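Local coordinates for acetolactate synthase isozyme 1 large subunit (Escherichia coli, PDB 6LPI), which belongs to the thiamine diphosphate enzyme family and binds thiamine diphosphate, a magnesium ion and flavin-adenine dinucleotide, at residues L140-P148 against D173-I181; A301-R310 against K317-D326. All blocks are in the same frame, centred on the assembly; numbering follows the deposited sequence.

Contact 1 (L140-P148 against D173-I181); sequences LVRHIEELP and DVQTAVFEI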
# COMPACT_ATOMS: atom_id res chain seq x y z
N LEU B 140 -12.99 5.07 18.53
CA LEU B 140 -14.40 5.36 18.76
C LEU B 140 -14.46 6.50 19.77
O LEU B 140 -14.26 6.28 20.97
CB LEU B 140 -15.17 4.15 19.29
CG LEU B 140 -16.61 4.51 19.72
CD1 LEU B 140 -17.52 4.75 18.51
CD2 LEU B 140 -17.22 3.49 20.63
N VAL B 141 -14.81 7.70 19.28
CA VAL B 141 -14.85 8.91 20.10
C VAL B 141 -16.11 8.84 20.96
O VAL B 141 -17.22 8.98 20.45
CB VAL B 141 -14.86 10.17 19.23
CG1 VAL B 141 -14.76 11.41 20.12
CG2 VAL B 141 -13.75 10.11 18.24
N ARG B 142 -15.94 8.70 22.27
CA ARG B 142 -17.12 8.47 23.08
C ARG B 142 -17.63 9.78 23.69
O ARG B 142 -18.83 9.88 23.99
CB ARG B 142 -16.85 7.47 24.23
CG ARG B 142 -15.89 6.24 24.05
CD ARG B 142 -15.97 5.00 24.97
NE ARG B 142 -15.60 3.68 24.51
CZ ARG B 142 -16.40 2.66 24.28
NH1 ARG B 142 -15.84 1.47 23.97
NH2 ARG B 142 -17.71 2.80 24.15
N HIS B 143 -16.75 10.77 23.95
CA HIS B 143 -17.15 12.13 24.31
C HIS B 143 -16.30 13.14 23.54
O HIS B 143 -15.17 12.85 23.12
CB HIS B 143 -17.04 12.43 25.83
CG HIS B 143 -17.80 13.67 26.26
ND1 HIS B 143 -19.00 14.04 25.68
CD2 HIS B 143 -17.54 14.61 27.19
CE1 HIS B 143 -19.44 15.15 26.24
NE2 HIS B 143 -18.57 15.52 27.17
N ILE B 144 -16.86 14.34 23.37
CA ILE B 144 -16.30 15.34 22.47
C ILE B 144 -14.96 15.85 22.99
O ILE B 144 -14.10 16.26 22.20
CB ILE B 144 -17.32 16.48 22.25
CG1 ILE B 144 -16.82 17.51 21.23
CG2 ILE B 144 -17.66 17.19 23.55
CD1 ILE B 144 -17.89 18.52 20.86
N GLU B 145 -14.74 15.83 24.31
CA GLU B 145 -13.47 16.31 24.87
C GLU B 145 -12.27 15.53 24.32
O GLU B 145 -11.14 16.04 24.38
CB GLU B 145 -13.49 16.21 26.39
CG GLU B 145 -14.72 16.80 27.09
CD GLU B 145 -14.70 18.32 27.17
OE1 GLU B 145 -14.06 18.97 26.32
OE2 GLU B 145 -15.32 18.87 28.11
N GLU B 146 -12.47 14.31 23.81
CA GLU B 146 -11.36 13.57 23.21
C GLU B 146 -11.08 13.96 21.76
O GLU B 146 -10.05 13.54 21.23
CB GLU B 146 -11.60 12.06 23.29
CG GLU B 146 -11.87 11.56 24.71
CD GLU B 146 -12.27 10.09 24.76
OE1 GLU B 146 -12.03 9.44 25.81
OE2 GLU B 146 -12.81 9.57 23.76
N LEU B 147 -11.94 14.74 21.13
CA LEU B 147 -11.84 14.94 19.69
C LEU B 147 -10.54 15.63 19.25
O LEU B 147 -10.02 15.28 18.18
CB LEU B 147 -13.07 15.69 19.21
CG LEU B 147 -13.36 15.50 17.74
CD1 LEU B 147 -13.08 14.07 17.35
CD2 LEU B 147 -14.80 15.78 17.55
N PRO B 148 -10.00 16.65 19.96
CA PRO B 148 -8.69 17.20 19.57
C PRO B 148 -7.60 16.13 19.55
O PRO B 148 -7.05 15.85 18.48
CB PRO B 148 -8.45 18.28 20.62
CG PRO B 148 -9.80 18.73 20.97
CD PRO B 148 -10.64 17.48 21.00
N ASP B 173 -23.96 12.24 18.31
CA ASP B 173 -24.18 13.14 19.45
C ASP B 173 -22.88 13.80 19.90
O ASP B 173 -22.94 14.82 20.60
CB ASP B 173 -24.86 12.42 20.62
CG ASP B 173 -24.03 11.29 21.21
OD1 ASP B 173 -23.34 10.57 20.46
OD2 ASP B 173 -24.08 11.11 22.45
N VAL B 174 -21.73 13.26 19.52
CA VAL B 174 -20.48 13.99 19.73
C VAL B 174 -20.31 15.10 18.70
O VAL B 174 -19.84 16.19 19.03
CB VAL B 174 -19.30 13.02 19.72
CG1 VAL B 174 -17.99 13.80 19.66
CG2 VAL B 174 -19.36 12.20 20.98
N GLN B 175 -20.71 14.85 17.45
CA GLN B 175 -20.63 15.87 16.42
C GLN B 175 -21.50 17.09 16.71
O GLN B 175 -21.12 18.21 16.33
CB GLN B 175 -21.02 15.28 15.07
CG GLN B 175 -20.31 13.99 14.77
CD GLN B 175 -20.82 13.35 13.52
OE1 GLN B 175 -21.28 14.03 12.60
NE2 GLN B 175 -20.76 12.02 13.46
N THR B 176 -22.65 16.91 17.37
CA THR B 176 -23.56 18.04 17.57
C THR B 176 -23.45 18.65 18.95
O THR B 176 -24.11 19.67 19.21
CB THR B 176 -25.02 17.60 17.37
OG1 THR B 176 -25.29 16.44 18.16
CG2 THR B 176 -25.28 17.26 15.89
N ALA B 177 -22.62 18.08 19.82
CA ALA B 177 -22.22 18.71 21.06
C ALA B 177 -21.43 19.99 20.78
O ALA B 177 -21.02 20.27 19.65
CB ALA B 177 -21.39 17.73 21.89
N VAL B 178 -21.25 20.79 21.82
CA VAL B 178 -20.43 22.00 21.75
C VAL B 178 -19.39 21.94 22.87
O VAL B 178 -19.61 21.34 23.94
CB VAL B 178 -21.31 23.27 21.81
CG1 VAL B 178 -22.34 23.19 22.92
CG2 VAL B 178 -20.47 24.53 21.93
N PHE B 179 -18.20 22.49 22.62
CA PHE B 179 -17.16 22.51 23.64
C PHE B 179 -16.23 23.66 23.31
O PHE B 179 -16.39 24.34 22.30
CB PHE B 179 -16.46 21.15 23.75
CG PHE B 179 -15.41 20.86 22.68
CD1 PHE B 179 -14.17 20.35 23.04
CD2 PHE B 179 -15.71 21.01 21.33
CE1 PHE B 179 -13.23 20.03 22.06
CE2 PHE B 179 -14.77 20.70 20.36
CZ PHE B 179 -13.53 20.21 20.71
N GLU B 180 -15.30 23.93 24.23
CA GLU B 180 -14.39 25.07 24.08
C GLU B 180 -12.92 24.60 24.04
O GLU B 180 -12.56 23.61 24.67
CB GLU B 180 -14.67 26.08 25.14
CG GLU B 180 -14.74 27.49 24.65
CD GLU B 180 -14.78 28.46 25.76
OE1 GLU B 180 -14.43 28.05 26.87
OE2 GLU B 180 -15.46 29.48 25.56
N ILE B 181 -12.06 25.32 23.30
CA ILE B 181 -10.65 24.88 23.20
C ILE B 181 -9.67 25.68 24.05
O ILE B 181 -8.91 26.48 23.51
CB ILE B 181 -10.13 24.86 21.75
CG1 ILE B 181 -11.09 24.13 20.82
CG2 ILE B 181 -8.78 24.15 21.70
CD1 ILE B 181 -11.27 22.75 21.26

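Contact 2 (A301-R310 against K317-D326); sequences AKIIHVDIDR and KQPHVAIQAD. With FAD (flavin-adenine dinucleotide), chain I.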
# COMPACT_ATOMS: atom_id res chain seq x y z
N ALA B 301 23.74 -15.28 -0.66
CA ALA B 301 23.82 -13.83 -0.53
C ALA B 301 23.69 -13.45 0.93
O ALA B 301 22.78 -13.93 1.63
CB ALA B 301 22.71 -13.14 -1.34
N LYS B 302 24.65 -12.67 1.40
CA LYS B 302 24.48 -11.98 2.66
C LYS B 302 23.51 -10.84 2.42
O LYS B 302 23.37 -10.35 1.29
CB LYS B 302 25.82 -11.48 3.20
CG LYS B 302 26.81 -12.60 3.43
CD LYS B 302 27.57 -12.43 4.71
CE LYS B 302 28.21 -13.74 5.10
NZ LYS B 302 27.16 -14.79 5.16
N ILE B 303 22.79 -10.45 3.46
CA ILE B 303 21.71 -9.50 3.29
C ILE B 303 21.90 -8.31 4.21
O ILE B 303 22.18 -8.46 5.41
CB ILE B 303 20.34 -10.17 3.52
CG1 ILE B 303 20.08 -11.20 2.41
CG2 ILE B 303 19.24 -9.11 3.64
CD1 ILE B 303 18.81 -11.99 2.55
N ILE B 304 21.72 -7.12 3.64
CA ILE B 304 21.51 -5.91 4.41
C ILE B 304 20.07 -5.49 4.18
O ILE B 304 19.56 -5.52 3.05
CB ILE B 304 22.49 -4.79 3.99
CG1 ILE B 304 23.86 -5.37 3.68
CG2 ILE B 304 22.59 -3.74 5.08
CD1 ILE B 304 24.81 -4.35 3.07
N HIS B 305 19.40 -5.10 5.26
CA HIS B 305 17.98 -4.82 5.21
C HIS B 305 17.74 -3.56 6.03
O HIS B 305 17.97 -3.56 7.25
CB HIS B 305 17.20 -6.03 5.75
CG HIS B 305 15.72 -5.95 5.51
ND1 HIS B 305 14.82 -6.75 6.18
CD2 HIS B 305 14.98 -5.19 4.67
CE1 HIS B 305 13.59 -6.48 5.77
NE2 HIS B 305 13.67 -5.54 4.85
N VAL B 306 17.23 -2.51 5.38
CA VAL B 306 16.91 -1.23 6.03
C VAL B 306 15.42 -1.00 5.89
O VAL B 306 14.92 -0.83 4.77
CB VAL B 306 17.67 -0.04 5.43
CG1 VAL B 306 17.46 1.20 6.29
CG2 VAL B 306 19.15 -0.33 5.35
N ASP B 307 14.72 -0.91 7.02
CA ASP B 307 13.28 -0.80 7.00
C ASP B 307 12.83 -0.00 8.23
O ASP B 307 13.40 -0.14 9.31
CB ASP B 307 12.66 -2.21 7.00
CG ASP B 307 11.27 -2.22 6.42
OD1 ASP B 307 11.13 -2.74 5.28
OD2 ASP B 307 10.35 -1.72 7.09
N ILE B 308 11.80 0.83 8.04
CA ILE B 308 11.38 1.72 9.12
C ILE B 308 10.59 0.96 10.17
O ILE B 308 10.44 1.46 11.30
CB ILE B 308 10.52 2.88 8.58
CG1 ILE B 308 10.36 4.00 9.62
CG2 ILE B 308 9.15 2.36 8.15
CD1 ILE B 308 11.30 5.16 9.48
N ASP B 309 10.11 -0.24 9.83
CA ASP B 309 9.32 -1.08 10.72
C ASP B 309 10.20 -2.21 11.30
O ASP B 309 10.67 -3.09 10.55
CB ASP B 309 8.11 -1.62 9.96
CG ASP B 309 7.25 -2.57 10.78
OD1 ASP B 309 7.52 -2.77 11.99
OD2 ASP B 309 6.28 -3.10 10.22
N ARG B 310 10.40 -2.19 12.62
CA ARG B 310 11.18 -3.23 13.30
C ARG B 310 10.64 -4.61 12.96
O ARG B 310 11.41 -5.56 12.73
CB ARG B 310 11.17 -2.99 14.81
CG ARG B 310 12.19 -3.74 15.65
CD ARG B 310 13.28 -2.83 16.19
NE ARG B 310 14.59 -3.47 16.14
CZ ARG B 310 15.76 -2.82 16.20
NH1 ARG B 310 15.78 -1.49 16.33
NH2 ARG B 310 16.91 -3.50 16.15
N LYS B 317 13.37 -13.22 5.84
CA LYS B 317 14.79 -13.56 5.69
C LYS B 317 15.60 -12.89 6.79
O LYS B 317 15.34 -11.74 7.16
CB LYS B 317 15.37 -13.11 4.31
CG LYS B 317 14.89 -13.89 3.09
CD LYS B 317 15.50 -15.27 2.96
CE LYS B 317 16.45 -15.33 1.79
NZ LYS B 317 16.87 -16.74 1.55
N GLN B 318 16.57 -13.59 7.34
CA GLN B 318 17.34 -13.01 8.43
C GLN B 318 18.48 -12.19 7.84
O GLN B 318 19.22 -12.71 7.00
CB GLN B 318 17.86 -14.09 9.36
CG GLN B 318 16.75 -14.96 9.93
CD GLN B 318 16.07 -14.37 11.13
OE1 GLN B 318 14.91 -14.68 11.43
NE2 GLN B 318 16.80 -13.52 11.87
N PRO B 319 18.61 -10.92 8.17
CA PRO B 319 19.66 -10.11 7.56
C PRO B 319 20.95 -10.22 8.36
O PRO B 319 20.96 -10.60 9.53
CB PRO B 319 19.09 -8.68 7.64
CG PRO B 319 18.26 -8.68 8.85
CD PRO B 319 17.74 -10.11 9.04
N HIS B 320 22.05 -9.91 7.68
CA HIS B 320 23.32 -9.86 8.38
C HIS B 320 23.58 -8.48 8.96
O HIS B 320 24.27 -8.36 9.97
CB HIS B 320 24.42 -10.28 7.42
CG HIS B 320 24.30 -11.71 6.99
ND1 HIS B 320 23.30 -12.15 6.14
CD2 HIS B 320 25.06 -12.79 7.27
CE1 HIS B 320 23.45 -13.44 5.93
NE2 HIS B 320 24.51 -13.86 6.60
N VAL B 321 23.01 -7.45 8.36
CA VAL B 321 22.98 -6.12 8.94
C VAL B 321 21.55 -5.63 8.80
O VAL B 321 21.00 -5.61 7.69
CB VAL B 321 23.96 -5.16 8.26
CG1 VAL B 321 23.69 -3.71 8.67
CG2 VAL B 321 25.37 -5.57 8.58
N ALA B 322 20.93 -5.26 9.92
CA ALA B 322 19.56 -4.80 9.97
C ALA B 322 19.54 -3.42 10.60
O ALA B 322 20.03 -3.23 11.72
CB ALA B 322 18.69 -5.77 10.78
N ILE B 323 18.98 -2.46 9.88
CA ILE B 323 18.82 -1.10 10.35
C ILE B 323 17.34 -0.81 10.37
O ILE B 323 16.66 -1.00 9.36
CB ILE B 323 19.50 -0.09 9.42
CG1 ILE B 323 20.99 -0.35 9.35
CG2 ILE B 323 19.19 1.36 9.85
CD1 ILE B 323 21.72 0.46 10.25
N GLN B 324 16.84 -0.32 11.50
CA GLN B 324 15.46 0.14 11.56
C GLN B 324 15.56 1.65 11.44
O GLN B 324 15.88 2.33 12.42
CB GLN B 324 14.75 -0.25 12.84
CG GLN B 324 13.39 0.35 12.87
CD GLN B 324 12.85 0.48 14.25
OE1 GLN B 324 13.53 0.16 15.22
NE2 GLN B 324 11.60 0.93 14.35
N ALA B 325 15.28 2.16 10.26
CA ALA B 325 15.44 3.59 10.05
C ALA B 325 14.71 3.99 8.78
O ALA B 325 14.20 3.15 8.03
CB ALA B 325 16.91 3.95 9.94
N ASP B 326 14.65 5.30 8.57
CA ASP B 326 14.24 5.84 7.29
C ASP B 326 15.37 5.72 6.26
O ASP B 326 16.52 6.01 6.57
CB ASP B 326 13.83 7.30 7.46
CG ASP B 326 13.75 8.01 6.16
OD1 ASP B 326 12.65 8.04 5.56
OD2 ASP B 326 14.80 8.54 5.73
PA FAD I . 5.62 -2.54 0.19
O1A FAD I . 5.34 -1.61 -0.93
O2A FAD I . 4.46 -2.92 1.07
O5B FAD I . 6.76 -1.77 0.96
C5B FAD I . 6.58 -1.30 2.31
C4B FAD I . 7.85 -1.60 3.06
O4B FAD I . 8.72 -0.43 3.06
C3B FAD I . 7.65 -1.96 4.53
O3B FAD I . 8.60 -2.96 4.89
C2B FAD I . 7.85 -0.60 5.22
O2B FAD I . 8.18 -0.68 6.60
C1B FAD I . 9.02 -0.09 4.40
N9A FAD I . 9.25 1.35 4.47
C8A FAD I . 8.35 2.35 4.23
N7A FAD I . 8.86 3.56 4.35
C5A FAD I . 10.18 3.33 4.70
C6A FAD I . 11.25 4.20 4.99
N6A FAD I . 11.16 5.53 4.97
N1A FAD I . 12.44 3.64 5.32
C2A FAD I . 12.54 2.31 5.36
N3A FAD I . 11.60 1.39 5.10
C4A FAD I . 10.43 1.97 4.78
N1 FAD I . 5.51 -7.86 -6.69
C2 FAD I . 6.76 -8.15 -7.14
O2 FAD I . 7.75 -7.70 -6.58
N3 FAD I . 6.93 -8.95 -8.25
C4 FAD I . 5.92 -9.52 -9.00
O4 FAD I . 6.19 -10.21 -9.98
C4X FAD I . 4.58 -9.22 -8.50
N5 FAD I . 3.55 -9.72 -9.15
C5X FAD I . 2.28 -9.40 -8.68
C6 FAD I . 1.16 -9.91 -9.35
C7 FAD I . -0.13 -9.61 -8.92
C7M FAD I . -1.31 -10.19 -9.66
C8 FAD I . -0.31 -8.80 -7.79
C8M FAD I . -1.70 -8.47 -7.30
C9 FAD I . 0.80 -8.29 -7.12
C9A FAD I . 2.08 -8.60 -7.55
N10 FAD I . 3.22 -8.09 -6.88
C10 FAD I . 4.48 -8.38 -7.34
C1' FAD I . 3.09 -7.24 -5.71
C2' FAD I . 3.26 -8.00 -4.40
O2' FAD I . 2.03 -8.62 -4.03
C3' FAD I . 3.67 -7.03 -3.30
O3' FAD I . 2.71 -5.99 -3.19
C4' FAD I . 5.04 -6.39 -3.49
O4' FAD I . 5.92 -7.36 -4.06
C5' FAD I . 5.63 -5.88 -2.20
O5' FAD I . 6.66 -4.92 -2.50
P FAD I . 7.39 -4.16 -1.35
O1P FAD I . 8.38 -5.12 -0.69
O2P FAD I . 7.86 -2.99 -1.83
O3P FAD I . 6.22 -3.90 -0.36

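Contact 1 (L140-P148 against D173-I181)
I144 and F179 meet through two torsions: I144 carries CG1 anti to its backbone N (chi1 -176°) and runs on fully extended to CD1, while F179 places its ring between backbone N and carbonyl carbon (chi1 79°), where I144 lies over one face. The geometry is that of a CH-pi contact, with I144 CG1 3.9 Å from the centroid of the F179 ring and 17° off its normal. CD1 of I144 reaches farther, past CD2 of the ring, and ends 3.7 Å from A177 CB. Two other groups border the same ring at its rim. P148 CG lies in the ring plane, 3.8 Å from F179 CE1, and E145, whose chain bends at chi2, brings OE1 close to the plane, 3.6 Å from F179 CD1. P148 CG also touches I181 CD1 at 4.3 Å.

V174 carries the other half of the interface. Its CG1 rests 3.8 Å from I144 CB, with V141 CG1 and L147 CD2 slightly more distant, and its CG2 faces the backbone carbonyl of R142. The segments share 465 Å² of buried surface and exchange van der Waals contact in place of hydrogen bonds; polar order is local, as in the bond from L147 N to I144 O at 2.8 Å in the turn that leads into the helix. Backbone bonds join V141, just after strand 137-140, to D169 of strand 166-171, and F179 to F13 of strand 12-14. The arrangement belongs to the beta-alpha-beta unit 137-140, 147-159, 166-171 of the N-terminal thiamine diphosphate-binding domain, where the chain leaving strand 166-171 packs against the start of the crossover connection.

Contact 2 (A301-R310 against K317-D326)
I303 O is gripped by two backbone amides of the 317-326 segment, H320 N at 2.7 Å and V321 N at 3.2 Å, both in its carbonyl plane. From there the ladder climbs regularly: H305 N donates to V321 O at 3.0 Å, H305 O accepts from I323 N, and D307 N returns to I323 O. The axes of strands 302-307 and 321-324 diverge by only 5°, so the pairing is parallel. I304 with V321 and V306 with I323 lie side by side on one face, where I304 and I323 touch helix 198-210, and V306 and I323 touch V330 of helix 327-334. These are the last two strands of a sheet ordered 3-2-1-4-5-6, the Rossmann topology of the central domain, and the dinucleotide sits at their C-terminal ends. D307 OD1 accepts from O3B of the FAD ribose at 2.6 Å, with O2B at OD2; the latter also takes D309 N at 3.1 Å through its anti lone pair, an Asx turn that fixes the carboxylate. Beyond the adenine, D326 OD1 accepts from FAD N6A at 3.0 Å, while its OD2 caps D329 N. Q324, with CG anti to its backbone N and the chain extended, brings OE1 to R310 NH1 at 3.0 Å, the amide and guanidinium planes 88° apart. At the far end K302 CD lies over the H320 ring, 3.9 Å from its centroid.

Following the chain from its N terminus, contact 1 comes first: 140-148 and 173-181 close a loop of 24 residues that holds most of helix 147-159 and strand 166-171. Contact 2 opens much later and closes a connection of only six residues, without helix or strand, between 301-310 and 317-326. The two are in series, neither nesting nor crossing, with centres 42 Å apart and nearest atoms about 23 Å apart. Contact 1 joins the start of the crossover after edge strand 137-140 to the chain leaving strand 166-171; strand 178-180 in turn pairs with strand 12-14. Contact 2 completes the central domain's sheet at the FAD. R162, within the first loop, forms a salt bridge with D309 of contact 2.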